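Long-range contacts in RavA (Legionella pneumophila str. Paris, PDB 6WO6), which is a Legionella pneumophila effector of undefined molecular activity, probably acting in the infected host cell, and is an elongated single chain built from helices and loops, without strands: residues A[93-98]-A[132-137]; A[105-110]-A[151-156]; A[172-177]-A[204-209]; A[252-257]-A[285-290]; A[268-273]-A[303-308]. The protein carries 2 engineered substitutions. All coordinates share one frame; numbering follows the deposited sequence.

How the contacts relate
The five contacts are spread along an elongated, strand-free helical chain, and no ligand or active site is defined near any of them; contacts 1 and 2 interleave in sequence, as do 4 and 5. Contact 1 is a junction. Its Leu94 packs on Met105 and Ile106 of contact 2, centres about 15 Å apart, and its Leu136 on Ser205 and Leu206 of contact 3, centres about 16 Å apart. Between centres, contact 4 lies about 24 Å from contact 3 and about 21 Å from contact 5, and neither pair touches. Contacts 3 and 4 each join a long helix to the chain just after a short one. Contacts 2 and 5, about 65 Å apart between centres, lie on opposite sides of the chain's centre.

Contact 1: A[93-98]-A[132-137]; sequences SLLDPR and VAIALR
The guanidinium of Arg137 is the flat group of this contact, and the 93-98 segment meets it partly at its edge. Asp96 O lies near its plane, Leu95 CA also sits at the rim, and the carbonyls of Leu94 and Pro97 approach obliquely. Arg137 NH1 donates to Asp96 O at 3.1 Å with an N-H...O angle of 151°. On the acceptor side the nitrogen stands well above the carbonyl plane, 64° out of it, so the bond does not follow a lone pair. Leu94 O is also near, 3.0 Å from Arg137 NH1, while Arg137 NH2 is hydrogen-bonded to Asn99 O just beyond the segment. The side chain reaches this position because CG is anti to the backbone N and the chain bends at chi2.

One turn earlier on helix 131-141, at Ala133 and Ile134, the contact is apolar. Leu94 and Leu95 each cross Ile134 at about a right angle, and they take different branches: Leu94 CD1 meets Ile134 CG2 at 3.7 Å, whereas Leu95 CD2 meets Ile134 CG1, also at 3.7 Å. The same Leu95 CD2 lies 3.9 Å from Ala133 CB. Behind these, Phe163 of helix 162-181 touches Ile134, and helix 102-107 backs Leu94.

Chemically, the arginine is held by main-chain oxygens. The Asp96 carboxylate is not its partner, since Asp96 OD1 stays 6.8 Å from Arg137 NH1. Any attraction between these opposite charges is therefore probably a diffuse one, and the assigned hydrogen bonds to the loop go to Asp96 O and Asn99 O.

Contact 2: A[105-110]-A[151-156]; sequences MILEKE and SQNINN
The compact side of this contact is buried and centres on Ile106 and Asn153, whose side chains run past each other in opposite directions. Ile106 and Ile154 cross at about a right angle: Ile106 CD1 meets Ile154 CD1 at 3.6 Å, and Ile106 CG2 lies 3.9 Å from that same methyl. Beside them Asn153 ND2 donates to Ile106 O at 3.0 Å with an N-H...O angle of 146°. The acceptor lies almost in the Asn153 amide plane, and the donor stands 33° above the carbonyl plane. Asn153 CG, anti to its own carbonyl carbon, turns the amide onto this oxygen.

The exposed side is looser. Lys109 brings only an aliphatic carbon near, CE at 4.3 Å from Asn153 ND2, and Leu107 CD2 grazes the same nitrogen at 4.4 Å. The backbone is leaving the helix here: Glu108 breaks the helical angles, and Lys109 has positive phi (58°).

Behind the tight side, Phe163 and Ala164 of helix 162-181 cover Ile154. The arrangement is one of helix-to-helix packing in an all-alpha fold, with the closing turn of helix 102-107 tied by a side-chain amide to the middle of helix 147-157.

Contact 3: A[172-177]-A[204-209]; sequences AVRRDI and ASLFNV
Ile177 is the hub of the first shell. Its CD1 methyl sits over one face of the Phe207 ring in a CH-pi contact, 3.4 Å from the centroid and 17° off the ring normal, displaced somewhat toward the rim. The other branch, Ile177 CG2, runs alongside Val209 and meets its CG1 at 3.7 Å. Leu206 fills the adjacent position: its CD1 reaches Val173 CG1 at 3.9 Å, the two side chains crossing obliquely, and also comes within 4.0 Å of Arg174 N. Val173 CG1 lies more loosely against Phe207, 4.3 Å from CE2.

The next shell is set by the backbone. Residues 204-209 form a 3-10 segment, with Phe207 N bonded to Ala204 O and Asn208 N to Ser205 O. Leu206 and Val209, three residues apart, point toward the helix, and the Phe207 ring reaches it with its end. Ile177 CG1 is anti to the carbonyl carbon (chi1 -72°), which sends CD1 to the ring and leaves CG2 for Val209. The polar end of Arg174 has partners outside the pair: NH2 is hydrogen-bonded to Ala139 O and NH1 forms a salt bridge with Glu178.

Beyond this lie several helices. Leu206 also packs on Leu136 and Ala139 of helix 131-141, Phe189 of helix 188-191 touches Ile177, Ser199 and Cys200 of helix 197-202 touch Val173 and Phe207, and Phe207 stacks with Phe240 of helix 230-240.

Contact 4: A[252-257]-A[285-290]; sequences QSAFAL and LEFAIL
A helix end packed against a neighbouring long helix is the element here: helix 281-286 closes at Phe287, and the type I turn from Phe287 to Leu290 is set against helix 246-265. Phe287 leaves helical angles (phi -126°), and its backbone oxygen accepts from Leu290 N. The turn therefore presents both Phe287 and Leu290 to the same surface.

The Phe287 ring is enclosed on several sides. Ala254 CB lies over its centre in a CH-pi contact, 3.6 Å from the centroid and 12° off the ring normal. The opposite face is covered within its own segment by Glu286 CG, 4.0 Å above the plane and shifted toward the rim. At the edge, close to the ring plane, Ser253 OG is 3.2 Å from Phe287 CE2; that hydroxyl also makes a weak hydrogen bond with Lys250 O. Leu257 CD2 comes to another part of the edge and meets Phe287 CB at 3.7 Å, its side chain crossing the phenylalanine obliquely.

Leu290 extends the apolar surface along the helix. Its CD1 lies 4.2 Å from Leu257 CD2 and 4.0 Å from Ala254 O. Leu257 CG is anti to the backbone N, which lets the one CD2 methyl serve both Phe287 and Leu290. Ala254 and Phe287 are the nearest residues of the two segments, their CA atoms 6.8 Å apart.

Helix 214-224 flanks the contact, with Ala222 against Ala254 and Ala218 against Phe287. Across from the long helix, helix 311-327 covers Leu285 and Ala288, while Leu283 of helix 281-286 touches Ser253 and Leu257.

Contact 5: A[268-273]-A[303-308]; sequences DNPEQF and GEKLAK
A short, weakly bonded helix at 270-273 meets the type I turn from Glu304 to Ala307 at the end of helix 299-304, about 49 Å from the centre of the chain to the centre of the contact, in an all-alpha fold. It is a surface contact, and several of its residues also touch crystal neighbours, so their outer side chains may partly reflect lattice packing.

The apolar part is carried by Pro270, Lys305 and Leu306. The Pro270 ring crosses the aliphatic part of Lys305 at about a right angle, with Pro270 CD 3.7 Å from Lys305 CB and 3.9 Å from Lys305 CD. Leu306 works through a single methyl: its CD2 lies 3.8 Å from Glu271 CB and 4.2 Å from Pro270 CB. Leu265 of helix 246-265 also touches Pro270, connecting this packing to the long helix.

The polar ends mostly turn to partners outside the pair. The Glu271 chain bends at chi2 (-94°) and its OE2 is hydrogen-bonded to Ser275 OG. Lys305 bends at chi4 (69°), and its NZ makes a weak hydrogen bond to Ala301 O. The opposite charges of Asp268 and Lys305 are near but not joined, with Asp268 OD1 5.8 Å from Lys305 NZ, so their attraction is probably modest.

What Lys305 does bring to the Asp268 backbone is a methylene carbon, its CD standing 3.4 Å from Asp268 O.

Contact 1: A[93-98]-A[132-137]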
# COMPACT_ATOMS: atom_id res chain seq x y z
N SER A 93 15.00 -1.90 -10.17
CA SER A 93 14.94 -3.23 -9.59
C SER A 93 14.13 -3.27 -8.29
O SER A 93 13.86 -4.36 -7.79
CB SER A 93 16.34 -3.77 -9.34
OG SER A 93 17.06 -2.96 -8.44
N LEU A 94 13.77 -2.11 -7.74
CA LEU A 94 12.81 -2.09 -6.64
C LEU A 94 11.45 -2.58 -7.08
O LEU A 94 10.72 -3.20 -6.29
CB LEU A 94 12.70 -0.68 -6.05
CG LEU A 94 13.95 -0.07 -5.40
CD1 LEU A 94 13.70 1.38 -5.03
CD2 LEU A 94 14.38 -0.87 -4.19
N LEU A 95 11.08 -2.32 -8.34
CA LEU A 95 9.81 -2.76 -8.91
C LEU A 95 9.92 -4.10 -9.64
O LEU A 95 8.95 -4.52 -10.28
CB LEU A 95 9.27 -1.70 -9.87
CG LEU A 95 8.83 -0.37 -9.26
CD1 LEU A 95 8.32 0.56 -10.35
CD2 LEU A 95 7.77 -0.59 -8.20
N ASP A 96 11.06 -4.77 -9.56
CA ASP A 96 11.24 -6.05 -10.23
C ASP A 96 10.38 -7.12 -9.56
O ASP A 96 10.57 -7.38 -8.37
CB ASP A 96 12.71 -6.45 -10.21
CG ASP A 96 12.98 -7.73 -10.99
OD1 ASP A 96 12.15 -8.10 -11.86
OD2 ASP A 96 14.01 -8.38 -10.72
N PRO A 97 9.43 -7.74 -10.27
CA PRO A 97 8.64 -8.80 -9.63
C PRO A 97 9.48 -9.97 -9.14
O PRO A 97 9.14 -10.58 -8.12
CB PRO A 97 7.67 -9.23 -10.75
CG PRO A 97 7.61 -8.05 -11.67
CD PRO A 97 8.98 -7.44 -11.64
N ARG A 98 10.57 -10.29 -9.84
CA ARG A 98 11.46 -11.36 -9.39
C ARG A 98 12.22 -11.01 -8.12
O ARG A 98 12.79 -11.90 -7.49
CB ARG A 98 12.45 -11.72 -10.51
N VAL A 132 4.63 6.34 -6.16
CA VAL A 132 3.54 5.61 -5.51
C VAL A 132 3.78 4.10 -5.61
O VAL A 132 3.61 3.37 -4.62
CB VAL A 132 2.19 6.01 -6.12
CG1 VAL A 132 1.07 5.16 -5.56
CG2 VAL A 132 1.91 7.48 -5.87
N ALA A 133 4.19 3.62 -6.78
CA ALA A 133 4.39 2.19 -6.96
C ALA A 133 5.50 1.67 -6.05
O ALA A 133 5.34 0.63 -5.39
CB ALA A 133 4.70 1.87 -8.42
N ILE A 134 6.63 2.38 -6.00
CA ILE A 134 7.75 1.92 -5.19
C ILE A 134 7.41 2.02 -3.71
O ILE A 134 7.78 1.14 -2.92
CB ILE A 134 9.02 2.72 -5.53
CG1 ILE A 134 9.42 2.51 -7.00
CG2 ILE A 134 10.17 2.31 -4.62
CD1 ILE A 134 10.63 3.32 -7.43
N ALA A 135 6.71 3.08 -3.30
CA ALA A 135 6.31 3.20 -1.90
C ALA A 135 5.36 2.07 -1.51
O ALA A 135 5.49 1.50 -0.42
CB ALA A 135 5.67 4.56 -1.65
N LEU A 136 4.43 1.71 -2.40
CA LEU A 136 3.53 0.60 -2.14
C LEU A 136 4.31 -0.71 -2.00
O LEU A 136 4.06 -1.50 -1.09
CB LEU A 136 2.49 0.49 -3.25
CG LEU A 136 1.51 -0.68 -3.14
CD1 LEU A 136 0.36 -0.33 -2.21
CD2 LEU A 136 1.00 -1.09 -4.51
N ARG A 137 5.26 -0.94 -2.91
CA ARG A 137 6.05 -2.17 -2.85
C ARG A 137 6.85 -2.26 -1.56
O ARG A 137 6.90 -3.32 -0.91
CB ARG A 137 6.97 -2.26 -4.06
CG ARG A 137 7.65 -3.60 -4.23
CD ARG A 137 6.75 -4.58 -4.97
NE ARG A 137 7.22 -5.96 -4.85
CZ ARG A 137 8.26 -6.45 -5.53
NH1 ARG A 137 8.95 -5.68 -6.36
NH2 ARG A 137 8.62 -7.72 -5.36

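Contact 2: A[105-110]-A[151-156]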
# COMPACT_ATOMS: atom_id res chain seq x y z
N MET A 105 17.81 -4.47 -0.23
CA MET A 105 18.73 -3.70 -1.06
C MET A 105 18.87 -2.27 -0.54
O MET A 105 19.97 -1.70 -0.58
CB MET A 105 18.24 -3.70 -2.51
CG MET A 105 18.72 -2.54 -3.35
SD MET A 105 18.27 -2.73 -5.08
CE MET A 105 16.69 -3.57 -4.93
N ILE A 106 17.79 -1.69 -0.03
CA ILE A 106 17.89 -0.33 0.49
C ILE A 106 18.65 -0.29 1.82
O ILE A 106 19.37 0.67 2.10
CB ILE A 106 16.48 0.29 0.61
CG1 ILE A 106 15.84 0.38 -0.77
CG2 ILE A 106 16.53 1.66 1.29
CD1 ILE A 106 14.81 1.47 -0.91
N LEU A 107 18.53 -1.35 2.63
CA LEU A 107 19.18 -1.38 3.94
C LEU A 107 20.64 -1.82 3.85
O LEU A 107 21.48 -1.33 4.61
CB LEU A 107 18.43 -2.30 4.89
CG LEU A 107 17.04 -1.86 5.33
CD1 LEU A 107 16.40 -2.92 6.22
CD2 LEU A 107 17.11 -0.53 6.04
N GLU A 108 20.95 -2.74 2.93
CA GLU A 108 22.31 -3.23 2.71
C GLU A 108 23.25 -2.17 2.17
O GLU A 108 24.38 -2.51 1.80
CB GLU A 108 22.29 -4.43 1.76
CG GLU A 108 21.70 -5.70 2.37
CD GLU A 108 21.30 -6.71 1.31
OE1 GLU A 108 21.42 -6.39 0.11
OE2 GLU A 108 20.88 -7.82 1.68
N LYS A 109 22.79 -0.91 2.13
CA LYS A 109 23.58 0.22 1.65
C LYS A 109 24.06 -0.00 0.22
O LYS A 109 25.13 0.47 -0.18
CB LYS A 109 24.76 0.51 2.59
CG LYS A 109 24.41 0.39 4.07
CD LYS A 109 24.88 1.59 4.87
CE LYS A 109 23.89 2.74 4.78
NZ LYS A 109 24.33 3.91 5.59
N GLU A 110 23.26 -0.72 -0.57
CA GLU A 110 23.46 -0.80 -2.01
C GLU A 110 23.20 0.53 -2.70
O GLU A 110 23.44 0.64 -3.91
CB GLU A 110 22.55 -1.88 -2.60
CG GLU A 110 23.27 -2.98 -3.35
CD GLU A 110 22.62 -4.34 -3.13
OE1 GLU A 110 22.94 -4.99 -2.12
OE2 GLU A 110 21.77 -4.74 -3.96
N SER A 151 12.96 3.87 5.84
CA SER A 151 12.54 5.26 5.68
C SER A 151 13.70 6.23 5.90
O SER A 151 13.94 7.11 5.07
CB SER A 151 11.39 5.56 6.64
OG SER A 151 10.74 6.78 6.30
N GLN A 152 14.44 6.04 7.00
CA GLN A 152 15.53 6.97 7.29
C GLN A 152 16.53 7.04 6.14
O GLN A 152 16.91 8.13 5.71
CB GLN A 152 16.25 6.57 8.59
CG GLN A 152 17.34 7.55 8.99
CD GLN A 152 18.25 7.02 10.07
OE1 GLN A 152 19.46 6.89 9.87
NE2 GLN A 152 17.68 6.71 11.23
N ASN A 153 16.93 5.88 5.61
CA ASN A 153 17.83 5.87 4.47
C ASN A 153 17.27 6.70 3.33
O ASN A 153 17.97 7.55 2.75
CB ASN A 153 18.09 4.43 4.02
CG ASN A 153 19.13 3.72 4.88
OD1 ASN A 153 19.45 4.17 5.98
ND2 ASN A 153 19.65 2.60 4.38
N ILE A 154 15.98 6.52 3.02
CA ILE A 154 15.37 7.26 1.92
C ILE A 154 15.44 8.76 2.18
O ILE A 154 15.62 9.55 1.25
CB ILE A 154 13.91 6.80 1.71
CG1 ILE A 154 13.85 5.29 1.49
CG2 ILE A 154 13.30 7.52 0.52
CD1 ILE A 154 14.48 4.85 0.20
N ASN A 155 15.32 9.17 3.44
CA ASN A 155 15.38 10.60 3.74
C ASN A 155 16.79 11.15 3.63
O ASN A 155 16.95 12.35 3.38
CB ASN A 155 14.80 10.87 5.13
CG ASN A 155 13.29 10.65 5.18
OD1 ASN A 155 12.54 11.22 4.39
ND2 ASN A 155 12.85 9.80 6.10
N ASN A 156 17.81 10.31 3.79
CA ASN A 156 19.18 10.80 3.70
C ASN A 156 19.63 10.96 2.25
O ASN A 156 20.40 11.87 1.95
CB ASN A 156 20.13 9.85 4.43
CG ASN A 156 19.91 9.85 5.93
OD1 ASN A 156 19.41 10.82 6.50
ND2 ASN A 156 20.28 8.75 6.59

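Contact 3: A[172-177]-A[204-209]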
# COMPACT_ATOMS: atom_id res chain seq x y z
N ALA A 172 2.88 4.58 6.94
CA ALA A 172 1.87 4.93 7.94
C ALA A 172 0.58 4.15 7.71
O ALA A 172 -0.02 3.65 8.67
CB ALA A 172 1.60 6.44 7.90
N VAL A 173 0.14 4.06 6.46
CA VAL A 173 -1.10 3.34 6.17
C VAL A 173 -0.96 1.86 6.53
O VAL A 173 -1.87 1.27 7.13
CB VAL A 173 -1.50 3.53 4.69
CG1 VAL A 173 -2.58 2.53 4.30
CG2 VAL A 173 -1.98 4.95 4.47
N ARG A 174 0.19 1.25 6.21
CA ARG A 174 0.40 -0.15 6.57
C ARG A 174 0.39 -0.33 8.09
O ARG A 174 -0.24 -1.26 8.61
CB ARG A 174 1.71 -0.65 5.97
CG ARG A 174 2.06 -2.09 6.33
CD ARG A 174 1.39 -3.08 5.39
NE ARG A 174 1.41 -4.43 5.93
CZ ARG A 174 2.44 -5.27 5.83
NH1 ARG A 174 2.36 -6.49 6.35
NH2 ARG A 174 3.55 -4.89 5.21
N ARG A 175 1.10 0.54 8.80
CA ARG A 175 1.16 0.45 10.26
C ARG A 175 -0.22 0.56 10.88
O ARG A 175 -0.55 -0.19 11.82
CB ARG A 175 2.09 1.53 10.81
CG ARG A 175 2.13 1.62 12.33
CD ARG A 175 2.78 2.92 12.78
NE ARG A 175 2.08 4.09 12.24
CZ ARG A 175 2.35 5.35 12.58
NH1 ARG A 175 1.66 6.34 12.04
NH2 ARG A 175 3.31 5.61 13.46
N ASP A 176 -1.05 1.48 10.38
CA ASP A 176 -2.36 1.67 10.98
C ASP A 176 -3.33 0.56 10.60
O ASP A 176 -4.22 0.22 11.38
CB ASP A 176 -2.93 3.03 10.60
CG ASP A 176 -2.34 4.15 11.44
OD1 ASP A 176 -1.45 3.87 12.28
OD2 ASP A 176 -2.76 5.31 11.27
N ILE A 177 -3.12 -0.06 9.45
CA ILE A 177 -4.03 -1.16 9.04
C ILE A 177 -3.72 -2.38 9.91
O ILE A 177 -4.61 -3.18 10.09
CB ILE A 177 -3.84 -1.51 7.56
CG1 ILE A 177 -4.42 -0.43 6.66
CG2 ILE A 177 -4.45 -2.85 7.27
CD1 ILE A 177 -4.44 -0.83 5.23
N ALA A 204 -4.40 2.02 -1.88
CA ALA A 204 -5.53 1.17 -1.54
C ALA A 204 -5.20 -0.32 -1.61
O ALA A 204 -5.85 -1.12 -0.92
CB ALA A 204 -6.71 1.47 -2.47
N SER A 205 -4.21 -0.71 -2.41
CA SER A 205 -3.83 -2.12 -2.48
C SER A 205 -3.42 -2.66 -1.12
O SER A 205 -3.56 -3.87 -0.87
CB SER A 205 -2.69 -2.31 -3.48
OG SER A 205 -2.99 -1.71 -4.73
N LEU A 206 -2.93 -1.80 -0.23
CA LEU A 206 -2.54 -2.23 1.11
C LEU A 206 -3.71 -2.78 1.90
O LEU A 206 -3.49 -3.52 2.87
CB LEU A 206 -1.91 -1.06 1.87
CG LEU A 206 -0.53 -0.62 1.39
CD1 LEU A 206 0.02 0.46 2.30
CD2 LEU A 206 0.40 -1.81 1.32
N PHE A 207 -4.95 -2.45 1.53
CA PHE A 207 -6.09 -3.01 2.25
C PHE A 207 -6.41 -4.44 1.81
O PHE A 207 -7.24 -5.09 2.45
CB PHE A 207 -7.31 -2.10 2.08
CG PHE A 207 -7.15 -0.78 2.77
CD1 PHE A 207 -7.55 -0.62 4.09
CD2 PHE A 207 -6.58 0.30 2.11
CE1 PHE A 207 -7.39 0.60 4.73
CE2 PHE A 207 -6.42 1.52 2.75
CZ PHE A 207 -6.82 1.67 4.06
N ASN A 208 -5.75 -4.94 0.76
CA ASN A 208 -5.93 -6.33 0.35
C ASN A 208 -5.59 -7.32 1.47
O ASN A 208 -5.96 -8.49 1.37
CB ASN A 208 -5.07 -6.63 -0.88
CG ASN A 208 -5.58 -5.94 -2.13
OD1 ASN A 208 -6.62 -5.28 -2.11
ND2 ASN A 208 -4.84 -6.09 -3.23
N VAL A 209 -4.91 -6.86 2.52
CA VAL A 209 -4.58 -7.75 3.63
C VAL A 209 -5.82 -8.10 4.44
O VAL A 209 -5.87 -9.16 5.08
CB VAL A 209 -3.49 -7.10 4.51
CG1 VAL A 209 -4.00 -5.82 5.15
CG2 VAL A 209 -2.99 -8.07 5.57

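Contact 4: A[252-257]-A[285-290]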
# COMPACT_ATOMS: atom_id res chain seq x y z
N GLN A 252 -21.91 -1.90 7.11
CA GLN A 252 -23.25 -1.32 7.17
C GLN A 252 -24.26 -2.32 7.72
O GLN A 252 -25.13 -1.96 8.53
CB GLN A 252 -23.66 -0.81 5.79
CG GLN A 252 -22.77 0.33 5.28
CD GLN A 252 -23.33 1.04 4.06
OE1 GLN A 252 -24.16 1.95 4.18
NE2 GLN A 252 -22.89 0.62 2.88
N SER A 253 -24.15 -3.60 7.34
CA SER A 253 -25.09 -4.58 7.85
C SER A 253 -24.87 -4.86 9.33
O SER A 253 -25.84 -5.12 10.06
CB SER A 253 -25.00 -5.88 7.04
OG SER A 253 -24.14 -6.81 7.68
N ALA A 254 -23.63 -4.78 9.81
CA ALA A 254 -23.38 -4.97 11.24
C ALA A 254 -23.93 -3.81 12.05
O ALA A 254 -24.52 -4.02 13.12
CB ALA A 254 -21.89 -5.15 11.50
N PHE A 255 -23.75 -2.58 11.57
CA PHE A 255 -24.40 -1.44 12.21
C PHE A 255 -25.92 -1.62 12.25
O PHE A 255 -26.56 -1.37 13.27
CB PHE A 255 -24.04 -0.14 11.50
CG PHE A 255 -22.65 0.35 11.78
CD1 PHE A 255 -22.07 0.15 13.03
CD2 PHE A 255 -21.92 1.01 10.81
CE1 PHE A 255 -20.78 0.61 13.29
CE2 PHE A 255 -20.63 1.46 11.07
CZ PHE A 255 -20.07 1.26 12.31
N ALA A 256 -26.50 -2.07 11.13
CA ALA A 256 -27.94 -2.29 11.08
C ALA A 256 -28.38 -3.35 12.08
O ALA A 256 -29.42 -3.21 12.73
CB ALA A 256 -28.37 -2.69 9.66
N LEU A 257 -27.59 -4.42 12.22
CA LEU A 257 -27.94 -5.48 13.16
C LEU A 257 -27.88 -4.98 14.60
O LEU A 257 -28.73 -5.34 15.42
CB LEU A 257 -27.01 -6.68 12.98
CG LEU A 257 -27.16 -7.77 14.04
CD1 LEU A 257 -28.56 -8.37 14.01
CD2 LEU A 257 -26.11 -8.85 13.87
N LEU A 285 -25.08 -14.99 13.65
CA LEU A 285 -23.84 -15.74 13.84
C LEU A 285 -22.65 -14.97 13.29
O LEU A 285 -21.57 -14.96 13.90
CB LEU A 285 -23.95 -17.10 13.17
CG LEU A 285 -24.93 -18.13 13.74
CD1 LEU A 285 -24.93 -19.39 12.89
CD2 LEU A 285 -24.59 -18.45 15.19
N GLU A 286 -22.81 -14.33 12.13
CA GLU A 286 -21.71 -13.60 11.51
C GLU A 286 -21.19 -12.49 12.42
O GLU A 286 -20.00 -12.16 12.37
CB GLU A 286 -22.15 -13.02 10.17
CG GLU A 286 -21.03 -12.45 9.31
CD GLU A 286 -21.53 -11.91 7.98
OE1 GLU A 286 -22.74 -11.64 7.86
OE2 GLU A 286 -20.70 -11.75 7.05
N PHE A 287 -22.05 -11.93 13.26
CA PHE A 287 -21.72 -10.83 14.15
C PHE A 287 -22.06 -11.18 15.59
O PHE A 287 -22.56 -10.34 16.36
CB PHE A 287 -22.43 -9.55 13.71
CG PHE A 287 -22.08 -9.12 12.32
CD1 PHE A 287 -20.76 -9.09 11.89
CD2 PHE A 287 -23.08 -8.77 11.42
CE1 PHE A 287 -20.44 -8.70 10.60
CE2 PHE A 287 -22.76 -8.38 10.13
CZ PHE A 287 -21.44 -8.34 9.72
N ALA A 288 -21.79 -12.42 15.99
CA ALA A 288 -22.18 -12.90 17.31
C ALA A 288 -21.53 -12.10 18.43
O ALA A 288 -22.09 -11.99 19.53
CB ALA A 288 -21.84 -14.39 17.45
N ILE A 289 -20.35 -11.52 18.17
CA ILE A 289 -19.63 -10.75 19.18
C ILE A 289 -20.48 -9.62 19.74
O ILE A 289 -20.23 -9.16 20.86
CB ILE A 289 -18.31 -10.21 18.58
CG1 ILE A 289 -17.39 -9.68 19.67
CG2 ILE A 289 -18.60 -9.12 17.55
CD1 ILE A 289 -16.08 -9.13 19.15
N LEU A 290 -21.50 -9.19 19.00
CA LEU A 290 -22.35 -8.10 19.48
C LEU A 290 -23.19 -8.50 20.68
O LEU A 290 -23.54 -7.64 21.50
CB LEU A 290 -23.26 -7.62 18.34
CG LEU A 290 -22.64 -6.68 17.31
CD1 LEU A 290 -23.61 -6.45 16.16
CD2 LEU A 290 -22.29 -5.37 17.97

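Contact 5: A[268-273]-A[303-308]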
# COMPACT_ATOMS: atom_id res chain seq x y z
N ASP A 268 -39.85 -3.40 23.93
CA ASP A 268 -40.98 -3.95 24.67
C ASP A 268 -41.47 -5.29 24.12
O ASP A 268 -42.05 -6.08 24.88
CB ASP A 268 -42.14 -2.96 24.67
CG ASP A 268 -41.83 -1.70 25.45
OD1 ASP A 268 -41.17 -1.80 26.51
OD2 ASP A 268 -42.24 -0.60 25.00
N ASN A 269 -41.25 -5.56 22.84
CA ASN A 269 -41.71 -6.79 22.19
C ASN A 269 -40.52 -7.52 21.56
O ASN A 269 -40.36 -7.52 20.33
CB ASN A 269 -42.77 -6.49 21.13
CG ASN A 269 -44.18 -6.76 21.62
OD1 ASN A 269 -44.63 -7.91 21.66
ND2 ASN A 269 -44.89 -5.69 21.99
N PRO A 270 -39.68 -8.17 22.38
CA PRO A 270 -38.52 -8.88 21.82
C PRO A 270 -38.88 -9.95 20.80
O PRO A 270 -38.05 -10.27 19.94
CB PRO A 270 -37.85 -9.49 23.06
CG PRO A 270 -38.28 -8.61 24.18
CD PRO A 270 -39.69 -8.20 23.85
N GLU A 271 -40.09 -10.50 20.87
CA GLU A 271 -40.51 -11.51 19.90
C GLU A 271 -40.49 -10.96 18.48
O GLU A 271 -40.17 -11.69 17.53
CB GLU A 271 -41.91 -12.02 20.26
CG GLU A 271 -42.59 -12.86 19.18
CD GLU A 271 -43.49 -12.03 18.29
OE1 GLU A 271 -43.93 -10.94 18.72
OE2 GLU A 271 -43.76 -12.47 17.15
N GLN A 272 -40.80 -9.67 18.31
CA GLN A 272 -40.73 -9.05 16.99
C GLN A 272 -39.33 -9.14 16.40
O GLN A 272 -39.17 -9.16 15.17
CB GLN A 272 -41.17 -7.58 17.06
CG GLN A 272 -42.58 -7.38 17.58
CD GLN A 272 -42.94 -5.91 17.69
OE1 GLN A 272 -42.09 -5.03 17.56
NE2 GLN A 272 -44.22 -5.64 17.93
N PHE A 273 -38.30 -9.19 17.25
CA PHE A 273 -36.94 -9.35 16.74
C PHE A 273 -36.77 -10.69 16.04
O PHE A 273 -36.05 -10.79 15.03
CB PHE A 273 -35.94 -9.22 17.88
CG PHE A 273 -34.52 -9.47 17.46
CD1 PHE A 273 -33.79 -8.48 16.82
CD2 PHE A 273 -33.91 -10.69 17.71
CE1 PHE A 273 -32.48 -8.70 16.43
CE2 PHE A 273 -32.60 -10.92 17.32
CZ PHE A 273 -31.88 -9.92 16.68
N GLY A 303 -36.83 -12.64 28.86
CA GLY A 303 -37.53 -13.87 29.16
C GLY A 303 -38.92 -13.63 29.74
O GLY A 303 -39.85 -14.38 29.48
N GLU A 304 -39.06 -12.56 30.54
CA GLU A 304 -40.37 -12.21 31.07
C GLU A 304 -41.27 -11.63 29.98
O GLU A 304 -42.48 -11.89 29.95
CB GLU A 304 -40.23 -11.21 32.22
CG GLU A 304 -39.56 -11.78 33.46
CD GLU A 304 -39.61 -10.81 34.62
OE1 GLU A 304 -39.64 -11.27 35.79
OE2 GLU A 304 -39.61 -9.59 34.38
N LYS A 305 -40.70 -10.84 29.07
CA LYS A 305 -41.46 -10.33 27.94
C LYS A 305 -41.75 -11.39 26.88
O LYS A 305 -42.41 -11.08 25.88
CB LYS A 305 -40.74 -9.15 27.29
CG LYS A 305 -40.55 -7.94 28.19
CD LYS A 305 -39.90 -6.79 27.43
CE LYS A 305 -39.47 -5.66 28.36
NZ LYS A 305 -38.34 -6.07 29.24
N LEU A 306 -41.26 -12.62 27.07
CA LEU A 306 -41.57 -13.73 26.17
C LEU A 306 -42.37 -14.85 26.85
O LEU A 306 -42.49 -15.94 26.28
CB LEU A 306 -40.29 -14.32 25.58
CG LEU A 306 -39.36 -13.43 24.76
CD1 LEU A 306 -38.03 -14.14 24.52
CD2 LEU A 306 -40.00 -13.03 23.44
N ALA A 307 -42.93 -14.60 28.03
CA ALA A 307 -43.45 -15.70 28.84
C ALA A 307 -44.76 -16.27 28.28
O ALA A 307 -45.01 -17.47 28.40
CB ALA A 307 -43.65 -15.25 30.28
N LYS A 308 -45.59 -15.43 27.67
CA LYS A 308 -46.91 -15.86 27.21
C LYS A 308 -46.89 -16.48 25.81
O LYS A 308 -47.96 -16.70 25.24
CB LYS A 308 -47.88 -14.67 27.23
CG LYS A 308 -48.28 -14.23 28.63
CD LYS A 308 -49.39 -13.20 28.60
CE LYS A 308 -50.01 -13.02 29.98
NZ LYS A 308 -50.66 -14.27 30.47